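Local atomic coordinates of pyridoxal kinase (Entamoeba histolytica, PDB entry 4S1H), a protein that probably transfers the gamma-phosphate of ATP to pyridoxal to make pyridoxal 5'-phosphate, in the manner of other ribokinase-like vitamin kinases, and binds ADP and magnesium. Residues D65-V69 with N70-K74; D88-Y91 with E92-R96. All coordinates share one frame; numbering follows the deposited sequence.

Contact 1: D65-V69 with N70-K74; sequences DSLEV and NHLDK
Leu72 N donates to Leu67 O at 2.9 Å, the shortest polar bond between 65-69 and 70-74, and it closes a Schellman motif that ends helix 57-69. The C=O...N angle of 164° places the donor almost in line with the carbonyl. Inside this loop, His71 N reaches Glu68 O at 3.0 Å, but from above the carbonyl plane, 63° out of it and away from a lone pair. The left-handed backbone of His71, with its positive phi, identifies it as the C-prime residue and turns the chain back across the helix end. Just before the reversal, Asn70 N still makes the i to i+4 bond to Ser66 O, also at 3.0 Å.

Side chains follow the reversal. Leu67 and Leu72 cross at about a right angle and touch through Leu67 CD2 and Leu72 CD1, 4.2 Å apart; Leu67 also packs on Ile34 and Val36 of strand 33-41. On another side, Ser66 OG and Asn70 ND2 turn to the second subunit, where both bond to Asn43 OD1; Asn70 ND2 also reaches Val49 O and Ser66 OG meets Gly51 N there. The helix end therefore belongs to the dimer interface. Asn70 CG lies beside its own backbone N, which keeps the amide back over the last turn, near Ser66.

Asp73 points its carboxylate at the helix: its OD1 is 3.6 Å from Glu68 CA. Glu68 OE1 forms a salt bridge with Arg99 of helix 87-100, which probably eases the closeness of the two carboxylates, 4.9 Å between Glu68 OE1 and Asp73 OD2. Above one face of the His71 imidazole, displaced toward the rim, sits Val69 O, 3.3 Å from His71 NE2 at an angle too poor for a hydrogen bond.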
ATOM      1  N   ASP A  65     -14.119   7.686 -11.489  1.00 18.36           N
ATOM      2  CA  ASP A  65     -14.675   9.005 -11.837  1.00 19.39           C
ATOM      3  C   ASP A  65     -13.997  10.124 -11.052  1.00 18.98           C
ATOM      4  O   ASP A  65     -13.690  11.158 -11.599  1.00 22.77           O
ATOM      5  CB  ASP A  65     -16.170   9.070 -11.553  1.00 21.13           C
ATOM      6  CG  ASP A  65     -16.998   8.228 -12.526  1.00 23.73           C
ATOM      7  OD1 ASP A  65     -16.474   7.731 -13.563  1.00 23.49           O
ATOM      8  OD2 ASP A  65     -18.202   8.105 -12.254  1.00 32.86           O
ATOM      9  N   SER A  66     -13.755   9.893  -9.771  1.00 18.34           N
ATOM     10  CA  SER A  66     -13.100  10.913  -8.915  1.00 18.09           C
ATOM     11  C   SER A  66     -11.655  11.192  -9.361  1.00 20.06           C
ATOM     12  O   SER A  66     -11.215  12.343  -9.403  1.00 20.03           O
ATOM     13  CB  SER A  66     -13.118  10.409  -7.481  1.00 19.13           C
ATOM     14  OG  SER A  66     -12.660  11.399  -6.575  1.00 18.23           O
ATOM     15  N   LEU A  67     -10.924  10.136  -9.721  1.00 17.23           N
ATOM     16  CA  LEU A  67      -9.565  10.300 -10.272  1.00 18.38           C
ATOM     17  C   LEU A  67      -9.591  11.136 -11.535  1.00 23.12           C
ATOM     18  O   LEU A  67      -8.738  11.981 -11.718  1.00 22.84           O
ATOM     19  CB  LEU A  67      -8.900   8.962 -10.553  1.00 16.91           C
ATOM     20  CG  LEU A  67      -8.645   8.099  -9.314  1.00 16.57           C
ATOM     21  CD1 LEU A  67      -8.265   6.687  -9.729  1.00 17.37           C
ATOM     22  CD2 LEU A  67      -7.582   8.643  -8.390  1.00 19.01           C
ATOM     23  N   GLU A  68     -10.575  10.909 -12.393  1.00 22.06           N
ATOM     24  CA  GLU A  68     -10.675  11.659 -13.656  1.00 23.49           C
ATOM     25  C   GLU A  68     -11.045  13.119 -13.420  1.00 24.90           C
ATOM     26  O   GLU A  68     -10.366  14.015 -13.919  1.00 29.09           O
ATOM     27  CB  GLU A  68     -11.687  10.983 -14.585  1.00 28.37           C
ATOM     28  CG  GLU A  68     -11.662  11.524 -16.012  1.00 42.21           C
ATOM     29  CD  GLU A  68     -12.596  10.764 -16.951  1.00 40.50           C
ATOM     30  OE1 GLU A  68     -12.632   9.524 -16.892  1.00 39.08           O
ATOM     31  OE2 GLU A  68     -13.283  11.404 -17.762  1.00 52.10           O
ATOM     32  N   VAL A  69     -12.084  13.360 -12.619  1.00 22.12           N
ATOM     33  CA  VAL A  69     -12.584  14.726 -12.371  1.00 24.01           C
ATOM     34  C   VAL A  69     -11.540  15.599 -11.658  1.00 22.47           C
ATOM     35  O   VAL A  69     -11.423  16.802 -11.949  1.00 24.29           O
ATOM     36  CB  VAL A  69     -13.894  14.689 -11.555  1.00 23.96           C
ATOM     37  CG1 VAL A  69     -14.257  16.070 -11.013  1.00 25.61           C
ATOM     38  CG2 VAL A  69     -15.014  14.143 -12.421  1.00 31.74           C
ATOM     39  N   ASN A  70     -10.797  15.007 -10.727  1.00 21.41           N
ATOM     40  CA  ASN A  70      -9.709  15.703 -10.043  1.00 22.00           C
ATOM     41  C   ASN A  70      -8.379  15.742 -10.823  1.00 21.39           C
ATOM     42  O   ASN A  70      -7.374  16.213 -10.293  1.00 22.20           O
ATOM     43  CB  ASN A  70      -9.486  15.129  -8.641  1.00 20.32           C
ATOM     44  CG  ASN A  70     -10.647  15.374  -7.708  1.00 21.95           C
ATOM     45  OD1 ASN A  70     -11.223  16.474  -7.677  1.00 25.30           O
ATOM     46  ND2 ASN A  70     -10.969  14.376  -6.902  1.00 19.22           N
ATOM     47  N   HIS A  71      -8.388  15.280 -12.083  1.00 22.22           N
ATOM     48  CA  HIS A  71      -7.226  15.280 -12.996  1.00 24.96           C
ATOM     49  C   HIS A  71      -5.994  14.541 -12.475  1.00 25.53           C
ATOM     50  O   HIS A  71      -4.860  14.838 -12.860  1.00 32.31           O
ATOM     51  CB  HIS A  71      -6.886  16.719 -13.378  1.00 35.64           C
ATOM     52  CG  HIS A  71      -8.086  17.535 -13.745  1.00 35.42           C
ATOM     53  ND1 HIS A  71      -8.743  17.381 -14.947  1.00 45.82           N
ATOM     54  CD2 HIS A  71      -8.768  18.484 -13.061  1.00 43.81           C
ATOM     55  CE1 HIS A  71      -9.765  18.219 -14.997  1.00 41.82           C
ATOM     56  NE2 HIS A  71      -9.802  18.898 -13.864  1.00 55.07           N
ATOM     57  N   LEU A  72      -6.233  13.503 -11.672  1.00 20.75           N
ATOM     58  CA  LEU A  72      -5.147  12.731 -11.042  1.00 19.95           C
ATOM     59  C   LEU A  72      -4.571  11.620 -11.929  1.00 21.40           C
ATOM     60  O   LEU A  72      -3.500  11.088 -11.625  1.00 18.52           O
ATOM     61  CB  LEU A  72      -5.645  12.141  -9.708  1.00 21.09           C
ATOM     62  CG  LEU A  72      -6.041  13.219  -8.679  1.00 21.73           C
ATOM     63  CD1 LEU A  72      -6.732  12.630  -7.459  1.00 26.56           C
ATOM     64  CD2 LEU A  72      -4.831  14.040  -8.247  1.00 22.61           C
ATOM     65  N   ASP A  73      -5.275  11.311 -13.016  1.00 19.93           N
ATOM     66  CA  ASP A  73      -4.851  10.250 -13.967  1.00 21.31           C
ATOM     67  C   ASP A  73      -4.457  10.762 -15.356  1.00 22.15           C
ATOM     68  O   ASP A  73      -4.338   9.948 -16.290  1.00 22.00           O
ATOM     69  CB  ASP A  73      -5.962   9.188 -14.100  1.00 24.63           C
ATOM     70  CG  ASP A  73      -7.254   9.747 -14.719  1.00 29.73           C
ATOM     71  OD1 ASP A  73      -7.404  10.989 -14.906  1.00 28.66           O
ATOM     72  OD2 ASP A  73      -8.152   8.946 -15.016  1.00 47.54           O
ATOM     73  N   LYS A  74      -4.237  12.076 -15.483  1.00 22.41           N
ATOM     74  CA  LYS A  74      -4.065  12.685 -16.804  1.00 26.87           C
ATOM     75  C   LYS A  74      -2.700  12.332 -17.436  1.00 25.99           C
ATOM     76  O   LYS A  74      -2.556  12.390 -18.643  1.00 31.73           O
ATOM     77  CB  LYS A  74      -4.300  14.216 -16.756  1.00 28.81           C
ATOM     78  CG  LYS A  74      -3.038  15.070 -16.729  1.00 39.38           C
ATOM     79  CD  LYS A  74      -3.272  16.529 -16.291  1.00 64.31           C
ATOM     80  CE  LYS A  74      -2.336  16.930 -15.165  1.00 58.66           C
ATOM     81  NZ  LYS A  74      -0.981  17.280 -15.675  1.00 82.36           N
TER

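Contact 2: D88-Y91 with E92-R96; sequences DLVY and ETINR
The Tyr91 ring is approached obliquely by the Ile94 methyl: Ile94 CD1 lies 3.9 Å from Tyr91 CD1. These two side chains run side by side in the same direction, three residues apart on helix 87-100. Two other flat groups, the Glu92 carboxylate and the Asn95 amide, meet at an angle. Asn95 ND2 donates to Glu92 OE1 at 3.1 Å; the acceptor lies in the amide plane, whereas the donor stands 48° out of the carboxylate plane. The bend at Glu92 chi2, 53°, turns the carboxylate toward the following turn, where Asn95 and Arg96 stand, and Arg96 NE grips OE2 of Glu92 at 2.8 Å in a salt bridge on the anti side but tilted out of the carboxylate plane. Each carboxylate oxygen thus has a separate donor, which should restrain its rotation. A water bridges Tyr91 O to Asn95 OD1, giving the amide a second tie.

Leu89 O accepts two bonds of 2.9 Å, from Thr93 N and from Thr93 OG1, which approach opposite faces of the carbonyl plane. Thr93 OG1, anti to the carbonyl carbon (chi1 -67°), faces the preceding turn, and its bond to Leu89 O satisfies this buried hydroxyl within the helix.

The helix is the crossover of the beta-alpha-beta unit between strands 78-81 and 107-110. Leu89 and Thr93 pack on Phe60 of helix 57-69, while Val90 and Ile94 lean on helix 124-133.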
ATOM      1  N   ASP A  88     -17.864  -7.965 -13.524  1.00 20.00           N
ATOM      2  CA  ASP A  88     -18.325  -6.571 -13.698  1.00 19.86           C
ATOM      3  C   ASP A  88     -17.188  -5.559 -13.636  1.00 19.46           C
ATOM      4  O   ASP A  88     -17.153  -4.599 -14.412  1.00 18.68           O
ATOM      5  CB  ASP A  88     -19.489  -6.224 -12.746  1.00 23.66           C
ATOM      6  CG  ASP A  88     -19.174  -6.464 -11.261  1.00 21.87           C
ATOM      7  OD1 ASP A  88     -18.053  -6.896 -10.910  1.00 23.16           O
ATOM      8  OD2 ASP A  88     -20.094  -6.246 -10.427  1.00 25.28           O
ATOM      9  N   LEU A  89     -16.247  -5.797 -12.722  1.00 18.66           N
ATOM     10  CA  LEU A  89     -15.099  -4.892 -12.539  1.00 17.76           C
ATOM     11  C   LEU A  89     -14.169  -5.029 -13.747  1.00 17.11           C
ATOM     12  O   LEU A  89     -13.521  -4.064 -14.133  1.00 17.35           O
ATOM     13  CB  LEU A  89     -14.334  -5.184 -11.245  1.00 17.95           C
ATOM     14  CG  LEU A  89     -15.111  -5.072  -9.923  1.00 22.02           C
ATOM     15  CD1 LEU A  89     -14.235  -5.592  -8.791  1.00 25.19           C
ATOM     16  CD2 LEU A  89     -15.566  -3.652  -9.692  1.00 23.08           C
ATOM     17  N   VAL A  90     -14.096  -6.210 -14.351  1.00 16.43           N
ATOM     18  CA  VAL A  90     -13.246  -6.385 -15.500  1.00 16.52           C
ATOM     19  C   VAL A  90     -13.790  -5.590 -16.684  1.00 16.96           C
ATOM     20  O   VAL A  90     -13.022  -4.924 -17.373  1.00 19.92           O
ATOM     21  CB  VAL A  90     -13.088  -7.881 -15.884  1.00 16.39           C
ATOM     22  CG1 VAL A  90     -12.225  -8.048 -17.137  1.00 16.25           C
ATOM     23  CG2 VAL A  90     -12.478  -8.671 -14.726  1.00 16.03           C
ATOM     24  N   TYR A  91     -15.089  -5.724 -16.954  1.00 17.56           N
ATOM     25  CA  TYR A  91     -15.702  -5.013 -18.080  1.00 18.72           C
ATOM     26  C   TYR A  91     -15.618  -3.500 -17.870  1.00 19.21           C
ATOM     27  O   TYR A  91     -15.316  -2.779 -18.807  1.00 21.36           O
ATOM     28  CB  TYR A  91     -17.129  -5.478 -18.357  1.00 19.37           C
ATOM     29  CG  TYR A  91     -17.174  -6.880 -18.944  1.00 20.66           C
ATOM     30  CD1 TYR A  91     -16.540  -7.159 -20.131  1.00 26.29           C
ATOM     31  CD2 TYR A  91     -17.821  -7.908 -18.276  1.00 23.09           C
ATOM     32  CE1 TYR A  91     -16.562  -8.438 -20.677  1.00 26.28           C
ATOM     33  CE2 TYR A  91     -17.855  -9.187 -18.811  1.00 28.03           C
ATOM     34  CZ  TYR A  91     -17.216  -9.432 -20.004  1.00 26.23           C
ATOM     35  OH  TYR A  91     -17.203 -10.693 -20.560  1.00 35.04           O
ATOM     36  N   GLU A  92     -15.805  -3.034 -16.643  1.00 18.07           N
ATOM     37  CA  GLU A  92     -15.635  -1.603 -16.378  1.00 19.51           C
ATOM     38  C   GLU A  92     -14.188  -1.142 -16.580  1.00 19.45           C
ATOM     39  O   GLU A  92     -13.944  -0.087 -17.190  1.00 18.72           O
ATOM     40  CB  GLU A  92     -16.082  -1.266 -14.982  1.00 19.89           C
ATOM     41  CG  GLU A  92     -15.987   0.216 -14.622  1.00 23.06           C
ATOM     42  CD  GLU A  92     -16.684   1.164 -15.584  1.00 34.26           C
ATOM     43  OE1 GLU A  92     -17.559   0.757 -16.408  1.00 36.37           O
ATOM     44  OE2 GLU A  92     -16.348   2.368 -15.494  1.00 29.08           O
ATOM     45  N   THR A  93     -13.239  -1.962 -16.143  1.00 18.59           N
ATOM     46  CA  THR A  93     -11.836  -1.689 -16.381  1.00 17.23           C
ATOM     47  C   THR A  93     -11.549  -1.582 -17.877  1.00 17.41           C
ATOM     48  O   THR A  93     -10.775  -0.722 -18.293  1.00 17.45           O
ATOM     49  CB  THR A  93     -10.952  -2.740 -15.725  1.00 17.23           C
ATOM     50  OG1 THR A  93     -11.064  -2.613 -14.300  1.00 18.62           O
ATOM     51  CG2 THR A  93      -9.496  -2.589 -16.144  1.00 18.70           C
ATOM     52  N   ILE A  94     -12.121  -2.463 -18.693  1.00 17.08           N
ATOM     53  CA  ILE A  94     -11.944  -2.371 -20.150  1.00 19.15           C
ATOM     54  C   ILE A  94     -12.336  -0.975 -20.633  1.00 22.28           C
ATOM     55  O   ILE A  94     -11.612  -0.398 -21.420  1.00 22.85           O
ATOM     56  CB  ILE A  94     -12.711  -3.474 -20.909  1.00 18.87           C
ATOM     57  CG1 ILE A  94     -12.019  -4.838 -20.717  1.00 20.69           C
ATOM     58  CG2 ILE A  94     -12.824  -3.169 -22.401  1.00 22.39           C
ATOM     59  CD1 ILE A  94     -12.894  -6.012 -21.082  1.00 20.06           C
ATOM     60  N   ASN A  95     -13.473  -0.458 -20.158  1.00 21.14           N
ATOM     61  CA  ASN A  95     -13.901   0.892 -20.533  1.00 20.90           C
ATOM     62  C   ASN A  95     -12.863   1.924 -20.154  1.00 19.17           C
ATOM     63  O   ASN A  95     -12.579   2.810 -20.945  1.00 21.16           O
ATOM     64  CB  ASN A  95     -15.226   1.258 -19.890  1.00 20.38           C
ATOM     65  CG  ASN A  95     -16.377   0.394 -20.344  1.00 24.44           C
ATOM     66  OD1 ASN A  95     -16.422  -0.068 -21.472  1.00 28.14           O
ATOM     67  ND2 ASN A  95     -17.345   0.198 -19.441  1.00 28.00           N
ATOM     68  N   ARG A  96     -12.318   1.802 -18.952  1.00 18.36           N
ATOM     69  CA  ARG A  96     -11.335   2.779 -18.437  1.00 18.36           C
ATOM     70  C   ARG A  96     -10.024   2.664 -19.198  1.00 20.19           C
ATOM     71  O   ARG A  96      -9.453   3.675 -19.575  1.00 19.08           O
ATOM     72  CB  ARG A  96     -11.086   2.561 -16.959  1.00 19.10           C
ATOM     73  CG  ARG A  96     -12.329   2.723 -16.093  1.00 20.86           C
ATOM     74  CD  ARG A  96     -12.946   4.096 -16.162  1.00 22.44           C
ATOM     75  NE  ARG A  96     -14.229   4.133 -15.436  1.00 22.66           N
ATOM     76  CZ  ARG A  96     -14.775   5.214 -14.901  1.00 25.72           C
ATOM     77  NH1 ARG A  96     -14.166   6.385 -14.989  1.00 22.56           N
ATOM     78  NH2 ARG A  96     -15.950   5.120 -14.267  1.00 28.84           N
TER
HETATM   79  O   HOH W   1     -16.604  -2.873 -21.227  1.00 23.59           O

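Contact 1 terminates a helix, whereas contact 2 lies within one, and their bonding differs accordingly: Schellman closure in the first, regular i to i+4 bonds reinforced by a threonine hydroxyl and a salt bridge in the second. Contact 1 is more peripheral, its centre about 25 Å from that of the chain against about 17 Å, and it alone touches the second subunit. Both include buried and exposed residues. Their helices, 57-69 and 87-100, are neighbours joined by charge: Arg96 NH2 of contact 2 forms a salt bridge with Asp65 OD1 of contact 1 at 2.8 Å, while the approach of Arg96 NH1 to Glu68 OE1 is long and weak.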